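PDB 6EKR: type ii site-specific deoxyribonuclease, which probably cleaves double-stranded DNA at specific sites as a type II restriction endonuclease of the PD-(D/E)xK nuclease family. Local coordinates for residues A[186-191]-A[219-224]. The protein carries 2 engineered substitutions. Sequence-based numbering, arbitrary orientation.
Sequences YANASV and NGVYFS. Engineered in segment 186-191: Ala187 (natural residue Lys).
Ser190 and Tyr222 stand side by side on one face of two parallel strands, the first and last members of a beta-alpha-beta unit in which helix 204-217 links strand 190-194 to strand 222-227. The unit lies in the mixed sheet of this PD-(D/E)xK nuclease, and the contact forms where both strands begin. Ser190 OG sits between the backbone N and the carbonyl carbon (chi1 43°) and lies obliquely to the Tyr222 ring, nearest CE1, with CD1 and CZ next. The two hydroxyls are not hydrogen-bonded to each other, Tyr222 OH lying 3.9 Å from Ser190 OG. Leu213 of the connecting helix and the ring of Phe217 pack on Tyr222 as well, so the connecting helix packs over the face that carries Ser190 and Tyr222.

Val191 and Phe223 point to the opposite face, where both meet Phe296 of helix 286-298; the ring planes of Phe223 and Phe296 are inclined by about 60°. Across the contact Phe223 turns its edge toward Ser190 O, which lies near the ring plane, 4.1 Å from CD2.

Before the strands proper, Asn188, the centre of an inverse gamma turn, reaches across to Val221. With CG anti to the backbone N (chi1 -177°), its amide approaches the valine methyls obliquely, ND2 coming within 3.6 Å of Val221 CG1, while OD1 accepts a hydrogen bond from Lys183 NZ.

Two backbone bonds from Ser190, to the residues flanking Tyr222, set the parallel register. Its N-H donates to Val221 O at 3.0 Å, and its carbonyl O accepts from Phe223 N at 3.2 Å, with a CA-H...O contact from Tyr222 CA at 3.5 Å to the same Ser190 O.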
loop_
_atom_site.group_PDB
_atom_site.type_symbol
_atom_site.label_atom_id
_atom_site.label_comp_id
_atom_site.label_asym_id
_atom_site.label_seq_id
_atom_site.Cartn_x
_atom_site.Cartn_y
_atom_site.Cartn_z
ATOM N N TYR A 186 21.333 24.128 13.043
ATOM C CA TYR A 186 22.648 24.685 12.703
ATOM C C TYR A 186 23.041 24.571 11.226
ATOM O O TYR A 186 23.985 25.234 10.770
ATOM C CB TYR A 186 23.723 24.050 13.595
ATOM C CG TYR A 186 23.392 24.131 15.071
ATOM C CD1 TYR A 186 23.674 25.285 15.810
ATOM C CD2 TYR A 186 22.781 23.056 15.728
ATOM C CE1 TYR A 186 23.352 25.362 17.171
ATOM C CE2 TYR A 186 22.457 23.119 17.083
ATOM C CZ TYR A 186 22.746 24.272 17.801
ATOM O OH TYR A 186 22.421 24.331 19.140
ATOM N N ALA A 187 22.315 23.730 10.492
ATOM C CA ALA A 187 22.534 23.538 9.062
ATOM C C ALA A 187 21.217 23.173 8.369
ATOM O O ALA A 187 20.295 22.635 9.006
ATOM C CB ALA A 187 23.583 22.455 8.829
ATOM N N ASN A 188 21.124 23.466 7.072
ATOM C CA ASN A 188 19.959 23.064 6.285
ATOM C C ASN A 188 19.943 21.560 5.966
ATOM O O ASN A 188 20.186 21.136 4.828
ATOM C CB ASN A 188 19.831 23.895 5.008
ATOM C CG ASN A 188 18.590 23.536 4.210
ATOM O OD1 ASN A 188 17.467 23.598 4.717
ATOM N ND2 ASN A 188 18.787 23.136 2.958
ATOM N N ALA A 189 19.670 20.770 7.000
ATOM C CA ALA A 189 19.476 19.335 6.882
ATOM C C ALA A 189 18.548 18.865 7.995
ATOM O O ALA A 189 18.528 19.437 9.094
ATOM C CB ALA A 189 20.796 18.604 6.948
ATOM N N SER A 190 17.780 17.823 7.699
ATOM C CA SER A 190 16.815 17.282 8.641
ATOM C C SER A 190 16.591 15.809 8.392
ATOM O O SER A 190 16.823 15.311 7.284
ATOM C CB SER A 190 15.486 18.018 8.504
ATOM O OG SER A 190 15.171 18.215 7.138
ATOM N N VAL A 191 16.137 15.117 9.431
ATOM C CA VAL A 191 15.738 13.722 9.314
ATOM C C VAL A 191 14.232 13.596 9.159
ATOM O O VAL A 191 13.474 14.497 9.512
ATOM C CB VAL A 191 16.187 12.887 10.520
ATOM C CG1 VAL A 191 17.674 13.015 10.711
ATOM C CG2 VAL A 191 15.450 13.309 11.787
ATOM N N ASN A 219 19.626 16.886 -3.042
ATOM C CA ASN A 219 20.039 15.572 -2.560
ATOM C C ASN A 219 20.534 15.418 -1.127
ATOM O O ASN A 219 20.466 14.308 -0.572
ATOM C CB ASN A 219 21.045 14.934 -3.520
ATOM C CG ASN A 219 20.401 13.908 -4.442
ATOM O OD1 ASN A 219 20.509 14.003 -5.669
ATOM N ND2 ASN A 219 19.722 12.918 -3.855
ATOM N N GLY A 220 21.033 16.488 -0.520
ATOM C CA GLY A 220 21.645 16.348 0.803
ATOM C C GLY A 220 20.897 17.055 1.913
ATOM O O GLY A 220 21.493 17.439 2.934
ATOM N N VAL A 221 19.592 17.229 1.714
ATOM C CA VAL A 221 18.757 17.985 2.644
ATOM C C VAL A 221 17.936 17.072 3.567
ATOM O O VAL A 221 17.771 17.376 4.757
ATOM C CB VAL A 221 17.843 18.972 1.887
ATOM C CG1 VAL A 221 17.140 19.922 2.852
ATOM C CG2 VAL A 221 18.653 19.769 0.847
ATOM N N TYR A 222 17.442 15.956 3.025
ATOM C CA TYR A 222 16.607 15.023 3.788
ATOM C C TYR A 222 17.156 13.611 3.857
ATOM O O TYR A 222 17.569 13.044 2.858
ATOM C CB TYR A 222 15.182 15.017 3.246
ATOM C CG TYR A 222 14.434 16.262 3.634
ATOM C CD1 TYR A 222 13.729 16.327 4.835
ATOM C CD2 TYR A 222 14.455 17.390 2.823
ATOM C CE1 TYR A 222 13.037 17.479 5.207
ATOM C CE2 TYR A 222 13.773 18.549 3.193
ATOM C CZ TYR A 222 13.072 18.582 4.387
ATOM O OH TYR A 222 12.416 19.727 4.754
ATOM N N PHE A 223 17.159 13.054 5.058
ATOM C CA PHE A 223 17.696 11.726 5.288
ATOM C C PHE A 223 16.674 10.937 6.081
ATOM O O PHE A 223 16.180 11.399 7.113
ATOM C CB PHE A 223 19.036 11.804 6.040
ATOM C CG PHE A 223 20.109 12.567 5.300
ATOM C CD1 PHE A 223 21.014 11.901 4.480
ATOM C CD2 PHE A 223 20.218 13.949 5.429
ATOM C CE1 PHE A 223 22.012 12.596 3.799
ATOM C CE2 PHE A 223 21.206 14.657 4.748
ATOM C CZ PHE A 223 22.108 13.973 3.932
ATOM N N SER A 224 16.348 9.753 5.584
ATOM C CA SER A 224 15.265 8.960 6.150
ATOM C C SER A 224 15.807 7.832 6.988
ATOM O O SER A 224 16.681 7.088 6.541
ATOM C CB SER A 224 14.374 8.394 5.050
ATOM O OG SER A 224 13.658 9.422 4.389
#